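Long-range contacts in probable glucarate dehydratase (Mycobacterium smegmatis str. MC2 155, PDB 3VDG), which probably dehydrates glucarate or a related acid sugar, as a metal-dependent member of the enolase superfamily: residues 32-37 / 60-65; 106-111 / 130-135; 139-144 / 321-326. One frame throughout, in Å; residues are numbered along the deposited sequence.

Contact 1 of 3, residues 32-37 / 60-65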
loop_
_atom_site.group_PDB
_atom_site.type_symbol
_atom_site.label_atom_id
_atom_site.label_comp_id
_atom_site.label_asym_id
_atom_site.label_seq_id
_atom_site.Cartn_x
_atom_site.Cartn_y
_atom_site.Cartn_z
ATOM N N GLY A 32 2.818 26.973 6.975
ATOM C CA GLY A 32 1.868 27.604 6.063
ATOM C C GLY A 32 2.038 27.042 4.668
ATOM O O GLY A 32 2.964 26.269 4.415
ATOM N N ALA A 33 1.122 27.398 3.770
ATOM C CA ALA A 33 1.252 27.050 2.362
ATOM C C ALA A 33 0.887 28.254 1.507
ATOM O O ALA A 33 -0.065 28.977 1.800
ATOM C CB ALA A 33 0.344 25.890 2.018
ATOM N N ARG A 34 1.660 28.466 0.455
ATOM C CA ARG A 34 1.352 29.467 -0.561
ATOM C C ARG A 34 0.822 28.724 -1.788
ATOM O O ARG A 34 1.520 27.877 -2.339
ATOM C CB ARG A 34 2.630 30.227 -0.921
ATOM C CG ARG A 34 3.133 31.093 0.233
ATOM C CD ARG A 34 4.525 31.612 -0.045
ATOM N NE ARG A 34 5.543 30.591 0.175
ATOM C CZ ARG A 34 6.719 30.593 -0.444
ATOM N NH1 ARG A 34 7.006 31.551 -1.312
ATOM N NH2 ARG A 34 7.608 29.648 -0.204
ATOM N N VAL A 35 -0.414 29.019 -2.178
ATOM C CA VAL A 35 -1.046 28.416 -3.357
ATOM C C VAL A 35 -1.099 29.456 -4.490
ATOM O O VAL A 35 -1.709 30.509 -4.331
ATOM C CB VAL A 35 -2.487 27.949 -3.042
ATOM C CG1 VAL A 35 -3.113 27.268 -4.264
ATOM C CG2 VAL A 35 -2.502 27.027 -1.835
ATOM N N THR A 36 -0.455 29.165 -5.618
ATOM C CA THR A 36 -0.365 30.106 -6.735
ATOM C C THR A 36 -1.008 29.512 -7.989
ATOM O O THR A 36 -0.451 28.595 -8.600
ATOM C CB THR A 36 1.109 30.428 -7.076
ATOM O OG1 THR A 36 1.786 30.866 -5.894
ATOM C CG2 THR A 36 1.209 31.533 -8.138
ATOM N N PRO A 37 -2.176 30.038 -8.391
ATOM C CA PRO A 37 -2.734 29.543 -9.661
ATOM C C PRO A 37 -1.930 30.069 -10.856
ATOM O O PRO A 37 -1.470 31.207 -10.837
ATOM C CB PRO A 37 -4.199 30.047 -9.640
ATOM C CG PRO A 37 -4.259 31.111 -8.594
ATOM C CD PRO A 37 -3.082 30.952 -7.664
ATOM N N VAL A 60 0.015 25.823 -8.023
ATOM C CA VAL A 60 1.301 25.430 -7.438
ATOM C C VAL A 60 1.215 25.593 -5.936
ATOM O O VAL A 60 0.802 26.661 -5.429
ATOM C CB VAL A 60 2.432 26.302 -7.989
ATOM C CG1 VAL A 60 3.723 26.084 -7.189
ATOM C CG2 VAL A 60 2.642 26.000 -9.477
ATOM N N ILE A 61 1.567 24.530 -5.215
ATOM C CA ILE A 61 1.638 24.557 -3.758
ATOM C C ILE A 61 3.086 24.682 -3.337
ATOM O O ILE A 61 3.933 23.899 -3.760
ATOM C CB ILE A 61 1.040 23.289 -3.087
ATOM C CG1 ILE A 61 -0.489 23.356 -3.037
ATOM C CG2 ILE A 61 1.505 23.166 -1.636
ATOM C CD1 ILE A 61 -1.151 23.225 -4.383
ATOM N N GLN A 62 3.366 25.692 -2.518
ATOM C CA GLN A 62 4.672 25.807 -1.865
ATOM C C GLN A 62 4.379 25.610 -0.390
ATOM O O GLN A 62 3.660 26.407 0.230
ATOM C CB GLN A 62 5.303 27.176 -2.132
ATOM C CG GLN A 62 6.019 27.271 -3.475
ATOM C CD GLN A 62 6.368 28.707 -3.848
ATOM O OE1 GLN A 62 5.483 29.549 -3.988
ATOM N NE2 GLN A 62 7.656 28.985 -4.010
ATOM N N LEU A 63 4.869 24.505 0.163
ATOM C CA LEU A 63 4.507 24.136 1.525
ATOM C C LEU A 63 5.705 24.501 2.398
ATOM O O LEU A 63 6.782 23.929 2.242
ATOM C CB LEU A 63 4.211 22.630 1.605
ATOM C CG LEU A 63 3.838 22.128 3.000
ATOM C CD1 LEU A 63 2.469 22.664 3.372
ATOM C CD2 LEU A 63 3.843 20.604 3.096
ATOM N N ASP A 64 5.509 25.463 3.299
ATOM C CA ASP A 64 6.592 26.023 4.113
ATOM C C ASP A 64 6.669 25.377 5.497
ATOM O O ASP A 64 5.640 25.033 6.084
ATOM C CB ASP A 64 6.369 27.531 4.248
ATOM C CG ASP A 64 6.397 28.237 2.891
ATOM O OD1 ASP A 64 7.296 27.927 2.081
ATOM O OD2 ASP A 64 5.523 29.088 2.628
ATOM N N THR A 65 7.885 25.222 6.020
ATOM C CA THR A 65 8.098 24.541 7.308
ATOM C C THR A 65 8.947 25.399 8.255
ATOM O O THR A 65 9.601 26.350 7.826
ATOM C CB THR A 65 8.850 23.205 7.132
ATOM O OG1 THR A 65 10.177 23.473 6.657
ATOM C CG2 THR A 65 8.122 22.278 6.150
HETATM O O HOH W 1 2.874 28.849 -4.603
#
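The N-terminal capping domain of the enolase fold carries a three-stranded antiparallel meander, and here its first two strands pair, Gly-32 to Thr-36 against Val-60 to Asp-64. The axes of the two short segments approach to 4.7 Å and run nearly antiparallel, at 164°. Arg-34 and Gln-62 form a hydrogen-bonded pair, Arg-34 N to Gln-62 O and Gln-62 N to Arg-34 O, both 2.9 Å; Thr-36 and Val-60 bond likewise, and Asp-64 N donates to Gly-32 O. On the face bearing Arg-34, Gln-62 and Asp-64, the arginine chain bends at chi3 (-78°) and turns its guanidinium side-on to the carboxylate. Arg-34 NE reaches Asp-64 OD2 and Arg-34 NH2 reaches Asp-64 OD1, each at 2.9 Å on a syn lone pair, the two groups nearly coplanar. The Gln-62 amide stacks over one guanidinium face, its OE1 3.7 Å from Arg-34 NH1. Asp-64 OD1 also bonds Thr-70 OG1 of the third strand of the meander, while Gln-62 NE2 is held by Glu-407, in the helix that packs on this face. A water hydrogen-bonds Arg-34 O, Gln-62 OE1 and Thr-36 OG1. The other face is apolar: Leu-63 CD1 lies 4.1 Å from Ala-33 CB, Val-35 CG2 sits 4.4 Å from Ile-61 CG1, and helices 79-92 and 131-151 cover them.

Contact 2 of 3, residues 106-111 / 130-135; sequences LISDAL and SVVDRV
Leu-111 meets Val-131, Val-132 and Val-135 where two helices of the N-terminal capping domain of the enolase fold pack together, helix 100-111 near its C-terminal end against the first turns of helix 131-151. The short segments cross at 120° with their axes 9.6 Å apart, and what bridges them is aliphatic. The tight part centres on one methyl: Leu-111 CD1 reaches between the valines, 3.9 Å from Val-135 CG2 and 4.1 Å from both Val-131 CG1 and Val-132 CG2. Leu-111 and Val-135 approach tip to tip. The leucine chain is extended at chi2 (179°), which carries CD1 out to the far helix. One turn back, Ile-107 CG2 touches Val-135 CG1 at 3.9 Å, so that the two branches of Val-135 serve different residues of helix 100-111. Here the backbones come closest at Ser-108 and Val-132, and Val-132 CG2 rests 3.8 Å from Ser-108 CA, against the small serine side chain. Helix 79-92 adds Arg-84 and Ala-88 beside Val-135.

The outer side is looser. Asp-109 and Ala-110 lie on the exposed side of helix 100-111, Asp-109 directed away from helix 131-151. Polar groups meet at the start of that helix: Asp-114, from the loop linking the helices, accepts from Val-132 N and bonds Ser-130 OG, while Asp-133 forms a salt bridge with Arg-104. Ser-130 is the N-cap, its OG accepting from Asp-133 N at 2.9 Å. Its carbonyl takes two donors from opposite faces of its plane, Arg-134 N and Arg-134 NE, the latter 3.3 Å from Ser-130 O.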
loop_
_atom_site.group_PDB
_atom_site.type_symbol
_atom_site.label_atom_id
_atom_site.label_comp_id
_atom_site.label_asym_id
_atom_site.label_seq_id
_atom_site.Cartn_x
_atom_site.Cartn_y
_atom_site.Cartn_z
ATOM N N LEU A 106 -7.018 15.305 8.893
ATOM C CA LEU A 106 -7.337 16.715 9.176
ATOM C C LEU A 106 -8.007 17.390 7.986
ATOM O O LEU A 106 -8.907 18.230 8.141
ATOM C CB LEU A 106 -6.075 17.493 9.556
ATOM C CG LEU A 106 -5.427 17.109 10.894
ATOM C CD1 LEU A 106 -4.071 17.787 11.075
ATOM C CD2 LEU A 106 -6.351 17.494 12.031
ATOM N N ILE A 107 -7.556 17.040 6.789
ATOM C CA ILE A 107 -8.114 17.615 5.569
ATOM C C ILE A 107 -9.538 17.112 5.366
ATOM O O ILE A 107 -10.422 17.883 5.009
ATOM C CB ILE A 107 -7.229 17.337 4.343
ATOM C CG1 ILE A 107 -5.962 18.193 4.428
ATOM C CG2 ILE A 107 -7.970 17.676 3.043
ATOM C CD1 ILE A 107 -4.960 17.912 3.324
ATOM N N SER A 108 -9.761 15.826 5.633
ATOM C CA SER A 108 -11.087 15.258 5.511
ATOM C C SER A 108 -12.027 16.004 6.459
ATOM O O SER A 108 -13.094 16.459 6.049
ATOM C CB SER A 108 -11.066 13.765 5.831
ATOM O OG SER A 108 -12.347 13.204 5.636
ATOM N N ASP A 109 -11.615 16.155 7.718
ATOM C CA ASP A 109 -12.417 16.903 8.701
ATOM C C ASP A 109 -12.710 18.318 8.239
ATOM O O ASP A 109 -13.838 18.785 8.335
ATOM C CB ASP A 109 -11.713 16.973 10.058
ATOM C CG ASP A 109 -11.677 15.635 10.763
ATOM O OD1 ASP A 109 -12.436 14.737 10.349
ATOM O OD2 ASP A 109 -10.894 15.479 11.728
ATOM N N ALA A 110 -11.693 19.005 7.744
ATOM C CA ALA A 110 -11.856 20.387 7.305
ATOM C C ALA A 110 -12.835 20.516 6.146
ATOM O O ALA A 110 -13.533 21.510 6.034
ATOM C CB ALA A 110 -10.510 20.971 6.907
ATOM N N LEU A 111 -12.870 19.526 5.260
ATOM C CA LEU A 111 -13.754 19.605 4.095
ATOM C C LEU A 111 -15.155 19.143 4.456
ATOM O O LEU A 111 -16.083 19.257 3.664
ATOM C CB LEU A 111 -13.214 18.737 2.951
ATOM C CG LEU A 111 -11.868 19.164 2.362
ATOM C CD1 LEU A 111 -11.435 18.202 1.264
ATOM C CD2 LEU A 111 -11.955 20.589 1.830
ATOM N N SER A 130 -12.515 10.984 -5.407
ATOM C CA SER A 130 -12.628 11.474 -4.029
ATOM C C SER A 130 -12.216 12.939 -3.942
ATOM O O SER A 130 -11.174 13.341 -4.486
ATOM C CB SER A 130 -11.743 10.634 -3.099
ATOM O OG SER A 130 -11.387 11.335 -1.911
ATOM N N VAL A 131 -13.041 13.753 -3.290
ATOM C CA VAL A 131 -12.684 15.155 -3.099
ATOM C C VAL A 131 -11.521 15.287 -2.113
ATOM O O VAL A 131 -10.615 16.089 -2.326
ATOM C CB VAL A 131 -13.867 16.000 -2.600
ATOM C CG1 VAL A 131 -13.386 17.406 -2.246
ATOM C CG2 VAL A 131 -14.940 16.076 -3.679
ATOM N N VAL A 132 -11.539 14.498 -1.046
ATOM C CA VAL A 132 -10.477 14.560 -0.053
ATOM C C VAL A 132 -9.141 14.206 -0.718
ATOM O O VAL A 132 -8.128 14.889 -0.541
ATOM C CB VAL A 132 -10.760 13.631 1.132
ATOM C CG1 VAL A 132 -9.524 13.475 2.010
ATOM C CG2 VAL A 132 -11.923 14.189 1.953
ATOM N N ASP A 133 -9.143 13.150 -1.514
ATOM C CA ASP A 133 -7.889 12.750 -2.181
ATOM C C ASP A 133 -7.328 13.792 -3.150
ATOM O O ASP A 133 -6.120 13.989 -3.195
ATOM C CB ASP A 133 -8.001 11.351 -2.793
ATOM C CG ASP A 133 -7.912 10.237 -1.725
ATOM O OD1 ASP A 133 -7.187 10.405 -0.710
ATOM O OD2 ASP A 133 -8.561 9.182 -1.891
ATOM N N ARG A 134 -8.191 14.456 -3.922
ATOM C CA ARG A 134 -7.746 15.513 -4.826
ATOM C C ARG A 134 -7.152 16.694 -4.059
ATOM O O ARG A 134 -6.200 17.321 -4.523
ATOM C CB ARG A 134 -8.908 15.996 -5.709
ATOM C CG ARG A 134 -9.147 15.120 -6.931
ATOM C CD ARG A 134 -10.331 15.629 -7.742
ATOM N NE ARG A 134 -11.579 15.327 -7.051
ATOM C CZ ARG A 134 -12.785 15.638 -7.516
ATOM N NH1 ARG A 134 -12.923 16.271 -8.684
ATOM N NH2 ARG A 134 -13.854 15.301 -6.812
ATOM N N VAL A 135 -7.719 17.002 -2.891
ATOM C CA VAL A 135 -7.225 18.137 -2.089
ATOM C C VAL A 135 -5.946 17.781 -1.333
ATOM O O VAL A 135 -5.019 18.565 -1.291
ATOM C CB VAL A 135 -8.312 18.658 -1.132
ATOM C CG1 VAL A 135 -7.756 19.783 -0.264
ATOM C CG2 VAL A 135 -9.524 19.136 -1.947
#

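Contact 3 of 3, residues 139-144 / 321-326; sequences FEVACL and GGLQRS
Glu-140, in helix 131-151 of the capping domain, turns its carboxylate onto the first turn of helix 323-336 of the barrel domain. Glu-140 OE1 accepts from Leu-323 N at 2.7 Å, with the donor above the carboxylate plane. Glu-140 OE2 takes two donors on opposite faces of that plane, Gln-324 N on the syn side at 3.0 Å and Gln-324 NE2 on the anti side at 2.8 Å. The glutamine amide lies nearly coplanar with the carboxylate. With CG anti to the backbone N (chi1 -169°) and a bend at chi2 (-101°), Glu-140 brings both oxygens to the helix start. Gly-322, the N-cap residue, lies on the same face as Leu-323 N, its CA 3.3 Å from Glu-140 OE1.

Around this polar centre Leu-323 packs against helix 131-151: Leu-144 CD1 meets Leu-323 CB at 3.7 Å, and Val-141 CG2 lies 4.0 Å from Leu-323 CG. Ala-354 and Leu-358 of helix 349-360 also pack on Leu-323. A water links Gly-321 O, to which it donates, with Arg-325 N, from which it accepts, and adds a weak bond to Glu-140 OE2. Gln-324 is positioned in turn by Thr-100, which bonds its NE2, and by Arg-327 of the second subunit, which bonds its OE1. Because the buried carboxylate meets the backbone N-H groups of Leu-323 and Gln-324 in the first turn of a helix, the helix dipole would probably stabilise its negative charge and lower its pKa.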
loop_
_atom_site.group_PDB
_atom_site.type_symbol
_atom_site.label_atom_id
_atom_site.label_comp_id
_atom_site.label_asym_id
_atom_site.label_seq_id
_atom_site.Cartn_x
_atom_site.Cartn_y
_atom_site.Cartn_z
ATOM N N PHE A 139 -0.572 18.456 -1.199
ATOM C CA PHE A 139 0.086 18.635 0.096
ATOM C C PHE A 139 0.930 17.426 0.450
ATOM O O PHE A 139 2.021 17.562 1.016
ATOM C CB PHE A 139 -0.924 18.937 1.195
ATOM C CG PHE A 139 -1.629 20.236 0.994
ATOM C CD1 PHE A 139 -0.982 21.441 1.266
ATOM C CD2 PHE A 139 -2.920 20.262 0.488
ATOM C CE1 PHE A 139 -1.612 22.656 1.036
ATOM C CE2 PHE A 139 -3.564 21.480 0.271
ATOM C CZ PHE A 139 -2.910 22.673 0.554
ATOM N N GLU A 140 0.431 16.240 0.106
ATOM C CA GLU A 140 1.185 15.011 0.349
ATOM C C GLU A 140 2.451 15.005 -0.492
ATOM O O GLU A 140 3.518 14.611 -0.025
ATOM C CB GLU A 140 0.332 13.784 0.010
ATOM C CG GLU A 140 0.927 12.465 0.467
ATOM C CD GLU A 140 1.623 11.680 -0.646
ATOM O OE1 GLU A 140 1.835 12.223 -1.761
ATOM O OE2 GLU A 140 1.963 10.496 -0.401
ATOM N N VAL A 141 2.350 15.437 -1.743
ATOM C CA VAL A 141 3.544 15.451 -2.617
ATOM C C VAL A 141 4.564 16.452 -2.055
ATOM O O VAL A 141 5.747 16.151 -1.962
ATOM C CB VAL A 141 3.186 15.799 -4.081
ATOM C CG1 VAL A 141 4.440 16.113 -4.897
ATOM C CG2 VAL A 141 2.430 14.630 -4.740
ATOM N N ALA A 142 4.085 17.631 -1.655
ATOM C CA ALA A 142 4.954 18.630 -1.042
ATOM C C ALA A 142 5.589 18.121 0.268
ATOM O O ALA A 142 6.757 18.433 0.578
ATOM C CB ALA A 142 4.183 19.938 -0.808
ATOM N N CYS A 143 4.832 17.354 1.051
ATOM C CA CYS A 143 5.388 16.757 2.281
ATOM C C CYS A 143 6.522 15.791 1.962
ATOM O O CYS A 143 7.569 15.805 2.627
ATOM C CB CYS A 143 4.316 16.013 3.097
ATOM S SG CYS A 143 3.252 17.088 4.090
ATOM N N LEU A 144 6.320 14.940 0.960
ATOM C CA LEU A 144 7.379 13.995 0.576
ATOM C C LEU A 144 8.611 14.747 0.064
ATOM O O LEU A 144 9.752 14.321 0.274
ATOM C CB LEU A 144 6.877 13.026 -0.498
ATOM C CG LEU A 144 5.812 12.029 -0.006
ATOM C CD1 LEU A 144 5.335 11.155 -1.164
ATOM C CD2 LEU A 144 6.364 11.154 1.098
ATOM N N GLY A 321 -4.855 10.576 -4.494
ATOM C CA GLY A 321 -4.504 11.016 -3.143
ATOM C C GLY A 321 -3.013 11.068 -2.861
ATOM O O GLY A 321 -2.587 10.936 -1.722
ATOM N N GLY A 322 -2.205 11.278 -3.889
ATOM C CA GLY A 322 -0.764 11.482 -3.662
ATOM C C GLY A 322 0.045 10.229 -3.940
ATOM O O GLY A 322 -0.481 9.244 -4.462
ATOM N N LEU A 323 1.330 10.247 -3.599
ATOM C CA LEU A 323 2.212 9.180 -4.077
ATOM C C LEU A 323 2.120 7.876 -3.288
ATOM O O LEU A 323 2.179 6.766 -3.863
ATOM C CB LEU A 323 3.663 9.676 -4.142
ATOM C CG LEU A 323 3.917 10.973 -4.943
ATOM C CD1 LEU A 323 5.417 11.267 -5.057
ATOM C CD2 LEU A 323 3.304 10.954 -6.336
ATOM N N GLN A 324 2.028 7.981 -1.970
ATOM C CA GLN A 324 1.878 6.762 -1.172
ATOM C C GLN A 324 0.562 6.040 -1.475
ATOM O O GLN A 324 0.520 4.814 -1.576
ATOM C CB GLN A 324 1.971 7.084 0.318
ATOM C CG GLN A 324 3.305 7.719 0.693
ATOM C CD GLN A 324 3.227 8.382 2.062
ATOM O OE1 GLN A 324 3.580 7.762 3.054
ATOM N NE2 GLN A 324 2.696 9.625 2.126
ATOM N N ARG A 325 -0.527 6.786 -1.614
ATOM C CA ARG A 325 -1.782 6.135 -2.005
ATOM C C ARG A 325 -1.751 5.562 -3.424
ATOM O O ARG A 325 -2.445 4.577 -3.710
ATOM C CB ARG A 325 -2.975 7.062 -1.775
ATOM C CG ARG A 325 -3.268 7.165 -0.271
ATOM C CD ARG A 325 -4.178 8.346 0.049
ATOM N NE ARG A 325 -5.567 8.107 -0.324
ATOM C CZ ARG A 325 -6.445 7.443 0.435
ATOM N NH1 ARG A 325 -6.089 6.952 1.603
ATOM N NH2 ARG A 325 -7.689 7.273 0.021
ATOM N N SER A 326 -0.939 6.149 -4.307
ATOM C CA SER A 326 -0.761 5.570 -5.642
ATOM C C SER A 326 0.022 4.257 -5.547
ATOM O O SER A 326 -0.237 3.321 -6.284
ATOM C CB SER A 326 -0.052 6.541 -6.590
ATOM O OG SER A 326 -0.873 7.681 -6.850
HETATM O O HOH W 2 -0.669 9.420 -0.555
#

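Overall arrangement
Helix 131-151 ties the three sites together: its first turns form contact 2, its next turns contact 3, and the same helix lies against the sheet of contact 1. Contacts 1 and 3 have centres 15 Å apart and touch directly, Leu-63 CB lying 3.6 Å from Ala-142 CB and Ala-33 CB 3.9 Å from Phe-139 CE1. Contacts 2 and 3, 13 Å apart between centres, are joined by the salt bridge Asp-133 OD1 to Arg-325 NE at 2.8 Å. Contacts 1 and 2 do not touch, their nearest atoms being about 7 Å apart. Contact 3 joins this capping layer to the barrel, whose Asp-244, Glu-269 and Asn-292 bind the sodium ion.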